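Local atomic coordinates of LacI family sugar-binding transcriptional regulator (Enterococcus faecalis V583, PDB entry 4RK0), a protein that binds ribose between two lobes and, judging by its LacI family, probably acts as a sugar-responsive DNA-binding transcriptional regulator. Residues Q127-M132 and T177-I182. Sequence-based numbering, arbitrary orientation.
Sequences QVIVVM and TESTGI
The side chains of Gln127 and Glu178 lie side by side and point the same way, amide and carboxylate planes 70° apart. The carboxylate leads away from strand 127-132. The amide nitrogen approaches aliphatic carbon: Gln127 NE2 is 3.5 Å from Glu178 CB. The main-chain carbonyl of Gln127 takes the N-H of Thr180 in its own plane, at 3.0 Å from O to N and nearly straight (170°). Next along, Ile129 N donates to Gly181 O over 3.0 Å, almost along the C=O axis. Parallel bridges start at Gly181. Strands 127-132 and 181-184 are inner neighbours in the four-stranded parallel sheet of a periplasmic-binding-protein-like domain, linked through helices 138-150 and 164-175 and outer strand 154-159. On the face of Ile129 and Ile182, Ser179 CB presses on Ile129 CG1 at a tight 3.4 Å. Val131 CG2 meets Ile182 CG2 at 3.7 Å, covered by Ile189 and Leu193. Thr177 OG1 accepts from Ser179 N in an ST turn and also bonds Ile174 O. A water joins Gln127 N to Thr180 OG1, which also bonds His125. Gly181 N is buried without a partner. Backbone and water-linked bonds thus hold the strand start; toward the sugar side, apolar side chains do the packing.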
ATOM      1  N   GLN A 127      -2.423 -27.838  18.959  1.00 38.60           N
ATOM      2  CA  GLN A 127      -1.300 -27.023  19.381  1.00 29.42           C
ATOM      3  C   GLN A 127      -1.118 -25.934  18.361  1.00 32.78           C
ATOM      4  O   GLN A 127      -0.817 -26.216  17.192  1.00 29.20           O
ATOM      5  CB  GLN A 127      -0.036 -27.863  19.481  1.00 34.24           C
ATOM      6  CG  GLN A 127      -0.207 -29.075  20.391  1.00 46.58           C
ATOM      7  CD  GLN A 127       1.072 -29.867  20.551  1.00 78.43           C
ATOM      8  OE1 GLN A 127       1.190 -30.976  20.040  1.00 54.62           O
ATOM      9  NE2 GLN A 127       2.038 -29.297  21.257  1.00 48.35           N
ATOM     10  N   VAL A 128      -1.349 -24.712  18.794  1.00 28.42           N
ATOM     11  CA  VAL A 128      -1.266 -23.553  17.911  1.00 35.40           C
ATOM     12  C   VAL A 128      -0.398 -22.453  18.459  1.00 37.83           C
ATOM     13  O   VAL A 128      -0.145 -22.361  19.657  1.00 35.98           O
ATOM     14  CB  VAL A 128      -2.646 -22.952  17.626  1.00 33.01           C
ATOM     15  CG1 VAL A 128      -3.552 -23.969  16.965  1.00 33.33           C
ATOM     16  CG2 VAL A 128      -3.273 -22.404  18.911  1.00 33.70           C
ATOM     17  N   ILE A 129       0.039 -21.597  17.545  1.00 27.07           N
ATOM     18  CA  ILE A 129       0.851 -20.457  17.861  1.00 29.55           C
ATOM     19  C   ILE A 129       0.077 -19.234  17.450  1.00 28.06           C
ATOM     20  O   ILE A 129      -0.537 -19.227  16.387  1.00 29.07           O
ATOM     21  CB  ILE A 129       2.166 -20.441  17.050  1.00 30.13           C
ATOM     22  CG1 ILE A 129       3.010 -21.691  17.274  1.00 53.93           C
ATOM     23  CG2 ILE A 129       2.925 -19.176  17.365  1.00 37.48           C
ATOM     24  CD1 ILE A 129       3.834 -21.651  18.534  1.00 55.24           C
ATOM     25  N   VAL A 130       0.121 -18.200  18.276  1.00 25.90           N
ATOM     26  CA  VAL A 130      -0.376 -16.895  17.895  1.00 31.39           C
ATOM     27  C   VAL A 130       0.823 -15.989  17.739  1.00 30.92           C
ATOM     28  O   VAL A 130       1.652 -15.875  18.650  1.00 31.78           O
ATOM     29  CB  VAL A 130      -1.342 -16.297  18.940  1.00 27.24           C
ATOM     30  CG1 VAL A 130      -1.817 -14.923  18.477  1.00 34.91           C
ATOM     31  CG2 VAL A 130      -2.520 -17.216  19.170  1.00 31.68           C
ATOM     32  N   VAL A 131       0.952 -15.355  16.574  1.00 31.29           N
ATOM     33  CA  VAL A 131       2.115 -14.524  16.303  1.00 30.36           C
ATOM     34  C   VAL A 131       1.647 -13.088  16.290  1.00 35.71           C
ATOM     35  O   VAL A 131       0.761 -12.698  15.482  1.00 28.34           O
ATOM     36  CB  VAL A 131       2.764 -14.860  14.929  1.00 30.18           C
ATOM     37  CG1 VAL A 131       3.980 -13.984  14.686  1.00 30.03           C
ATOM     38  CG2 VAL A 131       3.148 -16.315  14.836  1.00 32.11           C
ATOM     39  N   MET A 132       2.233 -12.283  17.169  1.00 31.57           N
ATOM     40  CA  MET A 132       1.741 -10.907  17.388  1.00 26.33           C
ATOM     41  C   MET A 132       2.810  -9.984  17.955  1.00 27.08           C
ATOM     42  O   MET A 132       3.814 -10.476  18.426  1.00 30.67           O
ATOM     43  CB  MET A 132       0.531 -10.970  18.326  1.00 30.60           C
ATOM     44  CG  MET A 132       0.810 -11.328  19.786  1.00 35.37           C
ATOM     45  SD  MET A 132      -0.795 -11.554  20.638  1.00 33.62           S
ATOM     46  CE  MET A 132      -1.416  -9.883  20.664  1.00 31.23           C
ATOM     47  N   THR A 177       8.966 -25.660  17.604  1.00 41.56           N
ATOM     48  CA  THR A 177       7.787 -26.029  18.412  1.00 38.36           C
ATOM     49  C   THR A 177       7.101 -27.246  17.814  1.00 39.43           C
ATOM     50  O   THR A 177       7.433 -27.655  16.703  1.00 41.33           O
ATOM     51  CB  THR A 177       6.721 -24.900  18.453  1.00 31.26           C
ATOM     52  OG1 THR A 177       6.049 -24.826  17.179  1.00 37.38           O
ATOM     53  CG2 THR A 177       7.318 -23.538  18.759  1.00 27.39           C
ATOM     54  N   GLU A 178       6.124 -27.792  18.551  1.00 46.23           N
ATOM     55  CA  GLU A 178       5.271 -28.905  18.101  1.00 40.17           C
ATOM     56  C   GLU A 178       3.941 -28.446  17.476  1.00 36.94           C
ATOM     57  O   GLU A 178       3.061 -29.271  17.184  1.00 39.87           O
ATOM     58  CB  GLU A 178       4.927 -29.802  19.301  1.00 57.63           C
ATOM     59  CG  GLU A 178       6.106 -30.531  19.919  1.00 62.54           C
ATOM     60  CD  GLU A 178       6.184 -31.967  19.462  1.00101.30           C
ATOM     61  OE1 GLU A 178       6.179 -32.867  20.328  1.00 78.99           O
ATOM     62  OE2 GLU A 178       6.227 -32.186  18.237  1.00 68.14           O
ATOM     63  N   SER A 179       3.788 -27.140  17.301  1.00 33.71           N
ATOM     64  CA  SER A 179       2.540 -26.570  16.793  1.00 35.85           C
ATOM     65  C   SER A 179       2.259 -26.918  15.321  1.00 34.65           C
ATOM     66  O   SER A 179       3.178 -27.192  14.532  1.00 41.07           O
ATOM     67  CB  SER A 179       2.550 -25.060  16.998  1.00 38.58           C
ATOM     68  OG  SER A 179       2.481 -24.706  18.373  1.00 46.38           O
ATOM     69  N   THR A 180       0.980 -26.934  14.962  1.00 30.88           N
ATOM     70  CA  THR A 180       0.537 -27.318  13.633  1.00 30.18           C
ATOM     71  C   THR A 180      -0.282 -26.227  12.953  1.00 32.16           C
ATOM     72  O   THR A 180      -0.488 -26.267  11.748  1.00 30.28           O
ATOM     73  CB  THR A 180      -0.302 -28.610  13.736  1.00 33.64           C
ATOM     74  OG1 THR A 180      -1.454 -28.378  14.584  1.00 30.63           O
ATOM     75  CG2 THR A 180       0.555 -29.707  14.338  1.00 42.54           C
ATOM     76  N   GLY A 181      -0.738 -25.248  13.722  1.00 29.87           N
ATOM     77  CA  GLY A 181      -1.634 -24.201  13.237  1.00 26.90           C
ATOM     78  C   GLY A 181      -1.128 -22.865  13.737  1.00 29.25           C
ATOM     79  O   GLY A 181      -0.683 -22.762  14.852  1.00 26.61           O
ATOM     80  N   ILE A 182      -1.220 -21.822  12.928  1.00 26.39           N
ATOM     81  CA  ILE A 182      -0.675 -20.544  13.330  1.00 28.18           C
ATOM     82  C   ILE A 182      -1.723 -19.495  13.073  1.00 26.75           C
ATOM     83  O   ILE A 182      -2.280 -19.448  11.978  1.00 28.29           O
ATOM     84  CB  ILE A 182       0.609 -20.172  12.547  1.00 24.43           C
ATOM     85  CG1 ILE A 182       1.654 -21.268  12.645  1.00 26.28           C
ATOM     86  CG2 ILE A 182       1.178 -18.832  12.996  1.00 24.89           C
ATOM     87  CD1 ILE A 182       2.666 -21.219  11.504  1.00 28.71           C
TER
HETATM   88  O   HOH W   1      -2.414 -29.818  16.673  1.00 31.93           O